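Local coordinates for glutaredoxin, CPYC type (Chlamydomonas reinhardtii, PDB 7NCV), which probably acts as a glutathione-dependent disulfide oxidoreductase of the glutaredoxin family, with a redox-active pair of cysteines, at residues I20-T25 with T46-E51. Residues are numbered along the deposited sequence; the frame is centred on the assembly and turned at random.
Sequences IVYSKT and TVVELE. With NA (sodium ion), chain D.
The E51 carboxylate grips T25 with both oxygens. OE2 accepts the hydroxyl OG1 of T25 at 2.6 Å. OE1 accepts the backbone N of T25 at 2.9 Å, from well above the carboxylate plane. CG of E51 sits between its backbone N and carbonyl carbon (chi1 74°), and a bend at chi2 sets CD, with its two oxygens, beside T25. An alanine in place of E51 would probably leave the hydroxyl and N-H of T25 without these acceptors and T25 less firmly held. One step back, OG of S23 donates to E49 OE1 at 2.7 Å, on its syn side. K34 forms a salt bridge with the other oxygen, OE2. The carbonyl O of E49 binds a sodium ion, and a water on that ion donates to E51 OE2. On the opposite face, V48 lies beside the Y22 ring, its CB 3.6 Å from CE1. Y22 and I20 also pack on helix 3-16. Between the two faces, backbone bonds such as V48 N to V21 O join the strands. This is the parallel strand pair of the beta-alpha-beta unit, with helix 28-41 as crossover, in the thioredoxin fold; S23 touches C30 of the CPYC motif.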
ATOM      1  N   ILE A  20      -3.732   1.296  -3.119  1.00 15.77           N
ATOM      2  CA  ILE A  20      -4.011   1.286  -1.685  1.00 14.42           C
ATOM      3  C   ILE A  20      -2.668   1.094  -0.965  1.00 15.57           C
ATOM      4  O   ILE A  20      -1.803   0.315  -1.400  1.00 17.25           O
ATOM      5  CB  ILE A  20      -5.065   0.212  -1.295  1.00 16.39           C
ATOM      6  CG1 ILE A  20      -5.304   0.214   0.219  1.00 15.52           C
ATOM      7  CG2 ILE A  20      -4.619  -1.194  -1.759  1.00 19.29           C
ATOM      8  CD1 ILE A  20      -6.589  -0.612   0.618  1.00 17.85           C
ATOM      9  N   VAL A  21      -2.491   1.808   0.135  1.00 14.78           N
ATOM     10  CA  VAL A  21      -1.267   1.775   0.932  1.00 14.19           C
ATOM     11  C   VAL A  21      -1.687   1.423   2.349  1.00 15.43           C
ATOM     12  O   VAL A  21      -2.518   2.141   2.937  1.00 17.41           O
ATOM     13  CB  VAL A  21      -0.592   3.140   0.965  1.00 15.73           C
ATOM     14  CG1 VAL A  21       0.727   3.047   1.789  1.00 17.23           C
ATOM     15  CG2 VAL A  21      -0.328   3.648  -0.448  1.00 18.34           C
ATOM     16  N   TYR A  22      -1.106   0.365   2.921  1.00 15.02           N
ATOM     17  CA  TYR A  22      -1.221   0.078   4.335  1.00 16.14           C
ATOM     18  C   TYR A  22      -0.067   0.776   5.031  1.00 16.64           C
ATOM     19  O   TYR A  22       1.090   0.671   4.587  1.00 17.86           O
ATOM     20  CB  TYR A  22      -1.174  -1.436   4.566  1.00 16.72           C
ATOM     21  CG  TYR A  22      -2.502  -2.024   4.160  1.00 16.90           C
ATOM     22  CD1 TYR A  22      -3.551  -2.074   5.076  1.00 17.16           C
ATOM     23  CD2 TYR A  22      -2.761  -2.358   2.825  1.00 16.98           C
ATOM     24  CE1 TYR A  22      -4.846  -2.498   4.712  1.00 18.57           C
ATOM     25  CE2 TYR A  22      -4.036  -2.827   2.431  1.00 18.31           C
ATOM     26  CZ  TYR A  22      -5.057  -2.895   3.391  1.00 18.72           C
ATOM     27  OH  TYR A  22      -6.332  -3.338   3.009  1.00 19.91           O
ATOM     28  N   SER A  23      -0.390   1.534   6.080  1.00 15.94           N
ATOM     29  CA  SER A  23       0.536   2.535   6.618  1.00 15.45           C
ATOM     30  C   SER A  23       0.366   2.646   8.122  1.00 19.19           C
ATOM     31  O   SER A  23      -0.536   2.029   8.718  1.00 18.02           O
ATOM     32  CB  SER A  23       0.184   3.844   5.880  1.00 19.93           C
ATOM     33  OG  SER A  23       0.856   5.009   6.397  1.00 20.33           O
ATOM     34  N   LYS A  24       1.264   3.399   8.760  1.00 18.04           N
ATOM     35  CA  LYS A  24       1.004   3.958  10.085  1.00 18.98           C
ATOM     36  C   LYS A  24       1.354   5.445  10.021  1.00 19.99           C
ATOM     37  O   LYS A  24       2.175   5.870   9.184  1.00 19.05           O
ATOM     38  CB  LYS A  24       1.821   3.314  11.179  1.00 20.64           C
ATOM     39  CG  LYS A  24       1.437   1.857  11.384  1.00 24.31           C
ATOM     40  CD  LYS A  24       2.320   1.154  12.435  1.00 27.45           C
ATOM     41  CE  LYS A  24       1.980  -0.373  12.457  1.00 26.86           C
ATOM     42  NZ  LYS A  24       2.993  -0.998  13.413  1.00 28.59           N
ATOM     43  N   THR A  25       0.688   6.245  10.867  1.00 19.18           N
ATOM     44  CA  THR A  25       0.872   7.706  10.841  1.00 19.84           C
ATOM     45  C   THR A  25       2.337   8.092  11.065  1.00 21.15           C
ATOM     46  O   THR A  25       2.880   8.911  10.315  1.00 20.17           O
ATOM     47  CB  THR A  25      -0.025   8.361  11.894  1.00 19.55           C
ATOM     48  OG1 THR A  25      -1.397   8.054  11.510  1.00 21.89           O
ATOM     49  CG2 THR A  25       0.156   9.885  11.970  1.00 21.60           C
ATOM     50  N   THR A  46      -6.368   5.340  -1.585  1.00 20.62           N
ATOM     51  CA  THR A  46      -6.690   4.887  -0.241  1.00 17.98           C
ATOM     52  C   THR A  46      -5.432   4.648   0.586  1.00 16.87           C
ATOM     53  O   THR A  46      -4.510   3.954   0.144  1.00 17.71           O
ATOM     54  CB  THR A  46      -7.473   3.577  -0.289  1.00 24.04           C
ATOM     55  OG1 THR A  46      -8.755   3.894  -0.816  1.00 27.43           O
ATOM     56  CG2 THR A  46      -7.690   3.030   1.091  1.00 23.99           C
ATOM     57  N   VAL A  47      -5.401   5.211   1.793  1.00 17.23           N
ATOM     58  CA  VAL A  47      -4.450   4.846   2.835  1.00 16.68           C
ATOM     59  C   VAL A  47      -5.195   4.263   4.013  1.00 16.74           C
ATOM     60  O   VAL A  47      -6.182   4.842   4.462  1.00 18.56           O
ATOM     61  CB  VAL A  47      -3.635   6.069   3.307  1.00 16.78           C
ATOM     62  CG1 VAL A  47      -2.650   5.665   4.406  1.00 18.30           C
ATOM     63  CG2 VAL A  47      -2.888   6.679   2.130  1.00 20.75           C
ATOM     64  N   VAL A  48      -4.749   3.097   4.495  1.00 16.15           N
ATOM     65  CA  VAL A  48      -5.310   2.457   5.685  1.00 17.13           C
ATOM     66  C   VAL A  48      -4.239   2.610   6.765  1.00 17.72           C
ATOM     67  O   VAL A  48      -3.200   1.931   6.720  1.00 16.82           O
ATOM     68  CB  VAL A  48      -5.630   0.978   5.453  1.00 17.03           C
ATOM     69  CG1 VAL A  48      -6.263   0.398   6.739  1.00 18.46           C
ATOM     70  CG2 VAL A  48      -6.570   0.816   4.255  1.00 18.56           C
ATOM     71  N   GLU A  49      -4.473   3.477   7.743  1.00 16.83           N
ATOM     72  CA  GLU A  49      -3.524   3.614   8.850  1.00 18.33           C
ATOM     73  C   GLU A  49      -3.827   2.584   9.912  1.00 17.82           C
ATOM     74  O   GLU A  49      -4.993   2.404  10.308  1.00 19.92           O
ATOM     75  CB  GLU A  49      -3.618   5.015   9.455  1.00 19.21           C
ATOM     76  CG  GLU A  49      -3.353   6.181   8.454  1.00 19.77           C
ATOM     77  CD  GLU A  49      -1.925   6.319   7.959  1.00 20.03           C
ATOM     78  OE1 GLU A  49      -1.066   5.450   8.254  1.00 22.17           O
ATOM     79  OE2 GLU A  49      -1.717   7.306   7.220  1.00 23.30           O
ATOM     80  N   LEU A  50      -2.790   1.914  10.410  1.00 17.60           N
ATOM     81  CA  LEU A  50      -2.978   0.753  11.263  1.00 17.93           C
ATOM     82  C   LEU A  50      -2.738   0.991  12.760  1.00 21.00           C
ATOM     83  O   LEU A  50      -3.119   0.118  13.566  1.00 21.12           O
ATOM     84  CB  LEU A  50      -2.082  -0.401  10.785  1.00 20.95           C
ATOM     85  CG  LEU A  50      -2.385  -0.938   9.388  1.00 19.28           C
ATOM     86  CD1 LEU A  50      -1.381  -2.083   9.058  1.00 22.65           C
ATOM     87  CD2 LEU A  50      -3.793  -1.495   9.348  1.00 20.90           C
ATOM     88  N   GLU A  51      -2.107   2.117  13.168  1.00 19.91           N
ATOM     89  CA  GLU A  51      -1.665   2.202  14.555  1.00 21.51           C
ATOM     90  C   GLU A  51      -2.812   2.235  15.563  1.00 23.42           C
ATOM     91  O   GLU A  51      -2.602   1.838  16.711  1.00 26.22           O
ATOM     92  CB  GLU A  51      -0.722   3.412  14.749  1.00 23.46           C
ATOM     93  CG  GLU A  51      -1.452   4.730  14.729  1.00 23.00           C
ATOM     94  CD  GLU A  51      -1.683   5.288  13.334  1.00 20.58           C
ATOM     95  OE1 GLU A  51      -1.335   4.683  12.276  1.00 22.67           O
ATOM     96  OE2 GLU A  51      -2.252   6.411  13.275  1.00 24.69           O
TER
HETATM   97 NA    NA D 203      -5.296   3.618  12.858  1.00 29.35          NA
HETATM   98  O   HOH W   1      -2.271   9.583   9.298  1.00 44.99           O
HETATM   99  O   HOH W   2      -5.016   6.340  12.891  1.00 26.16           O